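Local coordinates for protein iminosuccinate reductase (Paracoccus denitrificans, PDB 6RQA) that reduces iminosuccinate to L-aspartate with NADH, regenerating the amino group donor for the first step of the beta-hydroxyaspartate cycle in glyoxylate assimilation, at residues F109-D112 and R117-A120; G86-G91 and A129-A134; L226-V231 and V255-I260. All blocks are in the same frame, centred on the assembly; numbering follows the deposited sequence.

Interaction 1: residues F109-D112 and R117-A120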
loop_
_atom_site.group_PDB
_atom_site.type_symbol
_atom_site.label_atom_id
_atom_site.label_comp_id
_atom_site.label_asym_id
_atom_site.label_seq_id
_atom_site.Cartn_x
_atom_site.Cartn_y
_atom_site.Cartn_z
ATOM N N PHE A 109 9.426 -1.666 3.069
ATOM C CA PHE A 109 9.571 -2.939 2.374
ATOM C C PHE A 109 10.138 -2.663 0.991
ATOM O O PHE A 109 9.516 -1.955 0.193
ATOM C CB PHE A 109 8.232 -3.673 2.270
ATOM C CG PHE A 109 7.530 -3.849 3.587
ATOM C CD1 PHE A 109 7.992 -4.762 4.520
ATOM C CD2 PHE A 109 6.397 -3.109 3.886
ATOM C CE1 PHE A 109 7.341 -4.929 5.731
ATOM C CE2 PHE A 109 5.743 -3.272 5.094
ATOM C CZ PHE A 109 6.216 -4.182 6.018
ATOM N N LEU A 110 11.316 -3.213 0.713
ATOM C CA LEU A 110 11.960 -3.065 -0.583
ATOM C C LEU A 110 11.700 -4.300 -1.435
ATOM O O LEU A 110 11.652 -5.422 -0.925
ATOM C CB LEU A 110 13.465 -2.841 -0.426
ATOM C CG LEU A 110 13.883 -1.590 0.351
ATOM C CD1 LEU A 110 15.397 -1.468 0.408
ATOM C CD2 LEU A 110 13.264 -0.349 -0.265
ATOM N N PHE A 111 11.528 -4.082 -2.736
ATOM C CA PHE A 111 11.260 -5.151 -3.683
ATOM C C PHE A 111 12.277 -5.098 -4.812
ATOM O O PHE A 111 12.782 -4.029 -5.164
ATOM C CB PHE A 111 9.838 -5.055 -4.255
ATOM C CG PHE A 111 8.762 -5.476 -3.292
ATOM C CD1 PHE A 111 8.442 -4.688 -2.199
ATOM C CD2 PHE A 111 8.063 -6.657 -3.487
ATOM C CE1 PHE A 111 7.452 -5.073 -1.314
ATOM C CE2 PHE A 111 7.072 -7.047 -2.608
ATOM C CZ PHE A 111 6.766 -6.253 -1.520
ATOM N N ASP A 112 12.571 -6.259 -5.370
ATOM C CA ASP A 112 13.485 -6.343 -6.502
ATOM C C ASP A 112 12.792 -5.821 -7.754
ATOM O O ASP A 112 11.782 -6.399 -8.175
ATOM C CB ASP A 112 13.936 -7.788 -6.696
ATOM C CG ASP A 112 15.120 -7.916 -7.633
ATOM O OD1 ASP A 112 15.415 -6.954 -8.372
ATOM O OD2 ASP A 112 15.754 -8.991 -7.634
ATOM N N ARG A 117 10.124 -9.905 -6.573
ATOM C CA ARG A 117 10.216 -10.516 -5.258
ATOM C C ARG A 117 10.589 -9.475 -4.210
ATOM O O ARG A 117 11.258 -8.479 -4.500
ATOM C CB ARG A 117 11.252 -11.640 -5.256
ATOM C CG ARG A 117 10.975 -12.763 -6.238
ATOM C CD ARG A 117 11.934 -13.929 -6.032
ATOM N NE ARG A 117 11.646 -14.678 -4.810
ATOM C CZ ARG A 117 12.297 -14.525 -3.660
ATOM N NH1 ARG A 117 13.287 -13.648 -3.564
ATOM N NH2 ARG A 117 11.961 -15.253 -2.604
ATOM N N VAL A 118 10.141 -9.714 -2.978
ATOM C CA VAL A 118 10.540 -8.865 -1.866
ATOM C C VAL A 118 12.019 -9.086 -1.576
ATOM O O VAL A 118 12.522 -10.216 -1.637
ATOM C CB VAL A 118 9.666 -9.155 -0.631
ATOM C CG1 VAL A 118 9.761 -10.624 -0.230
ATOM C CG2 VAL A 118 10.052 -8.245 0.527
ATOM N N SER A 119 12.735 -8.001 -1.285
ATOM C CA SER A 119 14.164 -8.088 -1.022
ATOM C C SER A 119 14.556 -7.707 0.397
ATOM O O SER A 119 15.496 -8.293 0.938
ATOM C CB SER A 119 14.944 -7.208 -2.008
ATOM O OG SER A 119 14.518 -5.859 -1.939
ATOM N N ALA A 120 13.866 -6.752 1.019
ATOM C CA ALA A 120 14.277 -6.287 2.336
ATOM C C ALA A 120 13.087 -5.735 3.107
ATOM O O ALA A 120 12.113 -5.251 2.524
ATOM C CB ALA A 120 15.371 -5.217 2.233
HETATM O O HOH W 1 16.036 -4.256 -3.916
#
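Leu-110 and Ala-120 form an antiparallel hydrogen-bonded pair and Phe-111 and Val-118 a non-hydrogen-bonded one; the register slips between them in a classic beta bulge, with Ser-119 and Ala-120 both facing Leu-110. The Leu-110 carbonyl O takes two backbone bonds, from Ser-119 N at 2.8 Å and Ala-120 N at 3.2 Å, reaching it from the same face of its plane. Towards the turn, Asp-112 N donates to Arg-117 O at 2.7 Å. Within the bulge, CB of Leu-110 and CB of Ala-120 meet at 4.0 Å. Phe-111 swings its CG anti to its own carbonyl carbon (chi1 -74°), which lays one ring face against Val-118. Val-118 CA makes a CH-pi contact there, 4.1 Å from the ring centroid, and its CB sits nearer the rim. A serine in place of Phe-111 would probably leave this side of Val-118 without its apolar cover. Asp-112 OD1 turns back to Asp-114 N within the hairpin. Helix 316-333 packs on Leu-110 and Ala-120, strand 84-92 flanks Phe-109 and Phe-111, and the rings of Phe-109 and Phe-109 of the second subunit stack across the dimer interface.

Interaction 2: residues G86-G91 and A129-A134. With NAD (nicotinamide-adenine-dinucleotide), chain C.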
loop_
_atom_site.group_PDB
_atom_site.type_symbol
_atom_site.label_atom_id
_atom_site.label_comp_id
_atom_site.label_asym_id
_atom_site.label_seq_id
_atom_site.Cartn_x
_atom_site.Cartn_y
_atom_site.Cartn_z
ATOM N N GLY A 86 9.596 -0.111 -3.773
ATOM C CA GLY A 86 8.960 -0.575 -2.552
ATOM C C GLY A 86 8.014 0.477 -1.998
ATOM O O GLY A 86 7.462 1.287 -2.743
ATOM N N LEU A 87 7.851 0.437 -0.679
ATOM C CA LEU A 87 6.923 1.325 0.006
ATOM C C LEU A 87 7.263 1.351 1.488
ATOM O O LEU A 87 7.966 0.476 2.001
ATOM C CB LEU A 87 5.470 0.880 -0.185
ATOM C CG LEU A 87 5.047 -0.339 0.646
ATOM C CD1 LEU A 87 3.546 -0.349 0.858
ATOM C CD2 LEU A 87 5.501 -1.642 0.002
ATOM N N LYS A 88 6.747 2.368 2.169
ATOM C CA LYS A 88 6.718 2.407 3.623
ATOM C C LYS A 88 5.272 2.276 4.073
ATOM O O LYS A 88 4.399 3.005 3.591
ATOM C CB LYS A 88 7.331 3.699 4.171
ATOM C CG LYS A 88 7.509 3.681 5.687
ATOM C CD LYS A 88 8.170 4.949 6.211
ATOM C CE LYS A 88 7.219 6.132 6.167
ATOM N NZ LYS A 88 7.859 7.367 6.695
ATOM N N ALA A 89 5.020 1.337 4.980
ATOM C CA ALA A 89 3.689 1.090 5.504
ATOM C C ALA A 89 3.659 1.399 6.994
ATOM O O ALA A 89 4.659 1.236 7.699
ATOM C CB ALA A 89 3.253 -0.359 5.258
ATOM N N GLY A 90 2.499 1.847 7.466
ATOM C CA GLY A 90 2.335 2.211 8.858
ATOM C C GLY A 90 1.618 3.533 9.019
ATOM O O GLY A 90 0.837 3.928 8.149
ATOM N N GLY A 91 1.872 4.226 10.126
ATOM C CA GLY A 91 1.244 5.512 10.349
ATOM C C GLY A 91 1.290 6.004 11.781
ATOM O O GLY A 91 2.340 5.962 12.431
ATOM N N ALA A 129 12.533 10.019 10.745
ATOM C CA ALA A 129 13.076 11.249 11.313
ATOM C C ALA A 129 14.359 11.665 10.606
ATOM O O ALA A 129 14.609 12.859 10.407
ATOM C CB ALA A 129 13.319 11.076 12.812
ATOM N N LEU A 130 15.182 10.692 10.210
ATOM C CA LEU A 130 16.447 11.011 9.555
ATOM C C LEU A 130 16.223 11.613 8.171
ATOM O O LEU A 130 16.805 12.652 7.839
ATOM C CB LEU A 130 17.322 9.762 9.467
ATOM C CG LEU A 130 17.952 9.309 10.783
ATOM C CD1 LEU A 130 18.758 8.043 10.575
ATOM C CD2 LEU A 130 18.819 10.414 11.372
ATOM N N ARG A 131 15.388 10.974 7.344
ATOM C CA ARG A 131 15.172 11.505 5.999
ATOM C C ARG A 131 14.393 12.814 6.033
ATOM O O ARG A 131 14.567 13.657 5.145
ATOM C CB ARG A 131 14.470 10.470 5.109
ATOM C CG ARG A 131 13.120 9.946 5.601
ATOM C CD ARG A 131 11.956 10.831 5.177
ATOM N NE ARG A 131 10.691 10.106 5.166
ATOM C CZ ARG A 131 9.498 10.687 5.102
ATOM N NH1 ARG A 131 8.398 9.946 5.089
ATOM N NH2 ARG A 131 9.403 12.008 5.060
ATOM N N THR A 132 13.536 13.002 7.041
ATOM C CA THR A 132 12.851 14.282 7.195
ATOM C C THR A 132 13.840 15.389 7.528
ATOM O O THR A 132 13.762 16.490 6.971
ATOM C CB THR A 132 11.777 14.181 8.279
ATOM O OG1 THR A 132 10.912 13.074 7.998
ATOM C CG2 THR A 132 10.951 15.456 8.334
ATOM N N ALA A 133 14.781 15.111 8.431
ATOM C CA ALA A 133 15.827 16.081 8.730
ATOM C C ALA A 133 16.748 16.279 7.533
ATOM O O ALA A 133 17.234 17.391 7.293
ATOM C CB ALA A 133 16.621 15.630 9.955
ATOM N N ALA A 134 16.998 15.215 6.768
ATOM C CA ALA A 134 17.830 15.347 5.579
ATOM C C ALA A 134 17.151 16.215 4.528
ATOM O O ALA A 134 17.807 17.041 3.882
ATOM C CB ALA A 134 18.159 13.968 5.012
HETATM P PA NAD C . 5.811 15.738 18.549
HETATM O O1A NAD C . 4.367 15.660 18.963
HETATM O O2A NAD C . 7.038 15.123 19.140
HETATM O O5B NAD C . 6.071 17.413 18.919
HETATM C C5B NAD C . 4.954 18.096 18.500
HETATM C C4B NAD C . 5.176 19.568 18.728
HETATM O O4B NAD C . 4.099 20.273 18.139
HETATM C C3B NAD C . 5.081 19.762 20.239
HETATM O O3B NAD C . 6.387 19.631 20.698
HETATM C C2B NAD C . 4.558 21.200 20.337
HETATM O O2B NAD C . 5.584 22.134 20.298
HETATM C C1B NAD C . 3.732 21.350 18.997
HETATM N N9A NAD C . 2.292 21.203 19.238
HETATM C C8A NAD C . 1.564 20.121 19.767
HETATM N N7A NAD C . 0.255 20.361 19.832
HETATM C C5A NAD C . 0.110 21.662 19.319
HETATM C C6A NAD C . -1.021 22.497 19.119
HETATM N N6A NAD C . -2.261 22.042 19.457
HETATM N N1A NAD C . -0.872 23.754 18.589
HETATM C C2A NAD C . 0.407 24.138 18.277
HETATM N N3A NAD C . 1.569 23.461 18.406
HETATM C C4A NAD C . 1.375 22.206 18.942
HETATM O O3 NAD C . 5.588 15.594 16.960
HETATM P PN NAD C . 6.878 15.181 16.133
HETATM O O1N NAD C . 8.198 15.867 16.382
HETATM O O2N NAD C . 6.572 13.749 15.878
HETATM O O5D NAD C . 6.586 15.751 14.470
HETATM C C5D NAD C . 5.889 16.916 14.577
HETATM C C4D NAD C . 5.279 17.226 13.233
HETATM O O4D NAD C . 6.188 16.774 12.206
HETATM C C3D NAD C . 3.988 16.362 13.108
HETATM O O3D NAD C . 2.992 17.230 12.702
HETATM C C2D NAD C . 4.352 15.353 12.003
HETATM O O2D NAD C . 3.324 15.098 11.107
HETATM C C1D NAD C . 5.387 16.199 11.224
HETATM N N1N NAD C . 6.271 15.281 10.401
HETATM C C2N NAD C . 6.573 15.714 9.143
HETATM C C3N NAD C . 7.379 14.926 8.324
HETATM C C7N NAD C . 7.661 15.476 6.965
HETATM O O7N NAD C . 8.350 14.871 6.151
HETATM N N7N NAD C . 7.108 16.698 6.671
HETATM C C4N NAD C . 7.864 13.707 8.799
HETATM C C5N NAD C . 7.539 13.290 10.084
HETATM C C6N NAD C . 6.729 14.091 10.898
#
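Lys-88 and Arg-131 approach each other from opposite directions, from a strand and a helix whose backbones stay far apart, with 12.6 Å between Lys-88 CA and Arg-131 CA. Lys-88 NZ comes within 3.1 Å of Arg-131 NH1, obliquely to the guanidinium. Both are donors, and no bond joins them. The lysine chain runs extended from the strand, CG anti to the backbone N (chi1 -171°), until a bend at chi3 turns its last atoms toward the arginine. At the edge of the guanidinium, near its plane, the carboxamide oxygen O7N of the bound NAD lies 3.2 Å from Arg-131 NH2. Thr-132, one residue on, touches the nicotinamide with both branches: OG1 is 3.2 Å from C4N of the NAD, while CG2 lies 3.4 Å from O7N.

The second shell explains how two basic groups sit so close. Asp-319 OD1 forms salt bridges with both Arg-131 NE and Lys-88 NZ, so one carboxylate oxygen holds the pair together. Thr-128 serves both segments too, its OG1 bonding to Lys-88 NZ and its backbone O to Thr-132 OG1. Ser-106 and Val-108 flank the lysine chain on the neighbouring strand, and Ile-43 of helix 36-51 packs on Arg-131.

Arg-131 is an established NAD-binding residue, and Lys-88 is by similarity the proton donor or acceptor. Lys-88 NZ stands 6.7 Å from C4N, the carbon that carries the hydride in NADH, which is consistent with proton and hydride reaching the imine from separate groups.

Interaction 3: residues L226-V231 and V255-I260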
loop_
_atom_site.group_PDB
_atom_site.type_symbol
_atom_site.label_atom_id
_atom_site.label_comp_id
_atom_site.label_asym_id
_atom_site.label_seq_id
_atom_site.Cartn_x
_atom_site.Cartn_y
_atom_site.Cartn_z
ATOM N N LEU A 226 4.129 31.425 12.959
ATOM C CA LEU A 226 5.005 32.458 12.417
ATOM C C LEU A 226 4.190 33.360 11.497
ATOM O O LEU A 226 3.712 32.921 10.447
ATOM C CB LEU A 226 6.175 31.819 11.676
ATOM C CG LEU A 226 7.310 32.740 11.225
ATOM C CD1 LEU A 226 7.956 33.426 12.420
ATOM C CD2 LEU A 226 8.344 31.959 10.429
ATOM N N MET A 227 4.022 34.617 11.895
ATOM C CA MET A 227 3.176 35.547 11.165
ATOM C C MET A 227 3.958 36.234 10.048
ATOM O O MET A 227 5.182 36.122 9.943
ATOM C CB MET A 227 2.576 36.580 12.116
ATOM C CG MET A 227 1.718 35.968 13.209
ATOM S SD MET A 227 0.468 34.851 12.542
ATOM C CE MET A 227 -0.484 35.973 11.523
ATOM N N ASN A 228 3.222 36.961 9.205
ATOM C CA ASN A 228 3.829 37.599 8.042
ATOM C C ASN A 228 4.824 38.677 8.457
ATOM O O ASN A 228 5.955 38.717 7.959
ATOM C CB ASN A 228 2.743 38.186 7.142
ATOM C CG ASN A 228 3.305 38.792 5.874
ATOM O OD1 ASN A 228 4.319 38.329 5.349
ATOM N ND2 ASN A 228 2.653 39.836 5.377
ATOM N N GLU A 229 4.420 39.563 9.367
ATOM C CA GLU A 229 5.294 40.647 9.795
ATOM C C GLU A 229 6.373 40.197 10.773
ATOM O O GLU A 229 7.236 41.007 11.128
ATOM C CB GLU A 229 4.468 41.775 10.417
ATOM C CG GLU A 229 3.614 42.542 9.416
ATOM C CD GLU A 229 4.415 43.049 8.229
ATOM O OE1 GLU A 229 4.473 42.343 7.199
ATOM O OE2 GLU A 229 4.993 44.153 8.327
ATOM N N HIS A 230 6.349 38.937 11.213
ATOM C CA HIS A 230 7.430 38.427 12.049
ATOM C C HIS A 230 8.725 38.306 11.254
ATOM O O HIS A 230 9.793 38.719 11.720
ATOM C CB HIS A 230 7.045 37.072 12.647
ATOM C CG HIS A 230 6.085 37.162 13.792
ATOM N ND1 HIS A 230 5.392 36.071 14.268
ATOM C CD2 HIS A 230 5.709 38.210 14.562
ATOM C CE1 HIS A 230 4.627 36.443 15.278
ATOM N NE2 HIS A 230 4.801 37.737 15.477
ATOM N N VAL A 231 8.645 37.746 10.049
ATOM C CA VAL A 231 9.835 37.491 9.246
ATOM C C VAL A 231 10.347 38.806 8.674
ATOM O O VAL A 231 9.623 39.519 7.970
ATOM C CB VAL A 231 9.536 36.481 8.131
ATOM C CG1 VAL A 231 10.788 36.210 7.313
ATOM C CG2 VAL A 231 8.988 35.193 8.722
ATOM N N VAL A 255 3.279 33.021 3.364
ATOM C CA VAL A 255 3.468 32.047 2.296
ATOM C C VAL A 255 3.279 32.698 0.931
ATOM O O VAL A 255 3.914 32.295 -0.051
ATOM C CB VAL A 255 2.508 30.858 2.499
ATOM C CG1 VAL A 255 2.723 29.796 1.433
ATOM C CG2 VAL A 255 2.684 30.268 3.891
ATOM N N ALA A 256 2.426 33.721 0.847
ATOM C CA ALA A 256 2.110 34.313 -0.450
ATOM C C ALA A 256 3.263 35.144 -1.000
ATOM O O ALA A 256 3.417 35.246 -2.222
ATOM C CB ALA A 256 0.845 35.165 -0.344
ATOM N N ARG A 257 4.079 35.743 -0.133
ATOM C CA ARG A 257 5.150 36.628 -0.574
ATOM C C ARG A 257 6.502 35.926 -0.664
ATOM O O ARG A 257 7.521 36.591 -0.876
ATOM C CB ARG A 257 5.248 37.846 0.351
ATOM C CG ARG A 257 6.022 37.626 1.644
ATOM C CD ARG A 257 6.248 38.955 2.355
ATOM N NE ARG A 257 7.535 39.016 3.043
ATOM C CZ ARG A 257 7.700 38.823 4.347
ATOM N NH1 ARG A 257 6.655 38.554 5.118
ATOM N NH2 ARG A 257 8.909 38.904 4.885
ATOM N N ALA A 258 6.533 34.605 -0.531
ATOM C CA ALA A 258 7.774 33.848 -0.552
ATOM C C ALA A 258 7.876 33.013 -1.822
ATOM O O ALA A 258 6.868 32.559 -2.371
ATOM C CB ALA A 258 7.879 32.935 0.671
ATOM N N ARG A 259 9.109 32.818 -2.284
ATOM C CA ARG A 259 9.380 31.903 -3.390
ATOM C C ARG A 259 9.302 30.480 -2.850
ATOM O O ARG A 259 10.149 30.063 -2.053
ATOM C CB ARG A 259 10.742 32.197 -4.011
ATOM C CG ARG A 259 11.016 31.429 -5.292
ATOM C CD ARG A 259 12.253 31.958 -6.000
ATOM N NE ARG A 259 12.094 33.349 -6.417
ATOM C CZ ARG A 259 13.017 34.040 -7.080
ATOM N NH1 ARG A 259 14.169 33.472 -7.405
ATOM N NH2 ARG A 259 12.787 35.302 -7.418
ATOM N N ILE A 260 8.288 29.738 -3.280
ATOM C CA ILE A 260 7.921 28.471 -2.658
ATOM C C ILE A 260 8.571 27.314 -3.399
ATOM O O ILE A 260 8.572 27.262 -4.635
ATOM C CB ILE A 260 6.389 28.315 -2.622
ATOM C CG1 ILE A 260 5.760 29.461 -1.829
ATOM C CG2 ILE A 260 6.003 26.975 -2.024
ATOM C CD1 ILE A 260 4.251 29.455 -1.849
#
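Arg-257 reaches across to the loop 226-231 and meets it at Asn-228 and Val-231, its guanidinium donating to two backbone carbonyls. The residue is the first to leave helical geometry after helix 252-256, and its CB points toward the loop. CG takes the place between the backbone N and the carbonyl carbon (chi1 82°), which sends the rest of the chain across the Asn-228 side chain at a slant, CG itself passing 4.1 Å from Asn-228 OD1. CD comes closer, 3.6 Å from Asn-228 OD1, and there a bend at chi3 turns the head group. NE looks instead to Glu-306, with which it makes a long, weak ion pair. At the tip the two terminal nitrogens divide their work. NH1 donates to Asn-228 O at 2.9 Å, in the guanidinium plane but from above the plane of the carbonyl. It also approaches Asn-228 OD1, modelled so close that the exact geometry is doubtful; the amide and guanidinium planes stand 52° apart. NH2 reaches Val-231 O at 3.2 Å, again from above the carbonyl plane, and lies 4.1 Å from Val-231 CG1. With one carbonyl on each nitrogen, the guanidinium is restrained from swinging about its CD-NE bond and bridges two points of the loop, three residues apart.

The backbone N of Asn-228 bonds to Asp-251 OD2, just ahead of helix 252-256. The loop itself joins strand 224-226 to strand 235-239 in the NAD-binding domain, built on a parallel sheet. Val-231 packs on Leu-254 of the helix, on Ile-237 and on Val-307; Val-307 also touches Arg-257, which leads toward strand 259-262.

How the interactions relate
Following the chain from the N terminus, interaction 2 opens first, at 86-91 on strand 84-92. Before it closes, the chain runs along strand 104-111 and turns back into 118-123, so interaction 1 closes its four-residue turn wholly within the longer loop that 129-134 completes, in the first half of helix 125-143; interaction 2 ties a strand of the mixed sheet to that helix. The two touch, Phe-109 N probably bonding to Leu-87 O, and both reach the second subunit. Interaction 3 comes later, in series, and ties the loop after strand 224-226 to the end of helix 252-256 in the NAD-binding domain; its centre lies about 42 Å from that of interaction 1, and no contact crosses another.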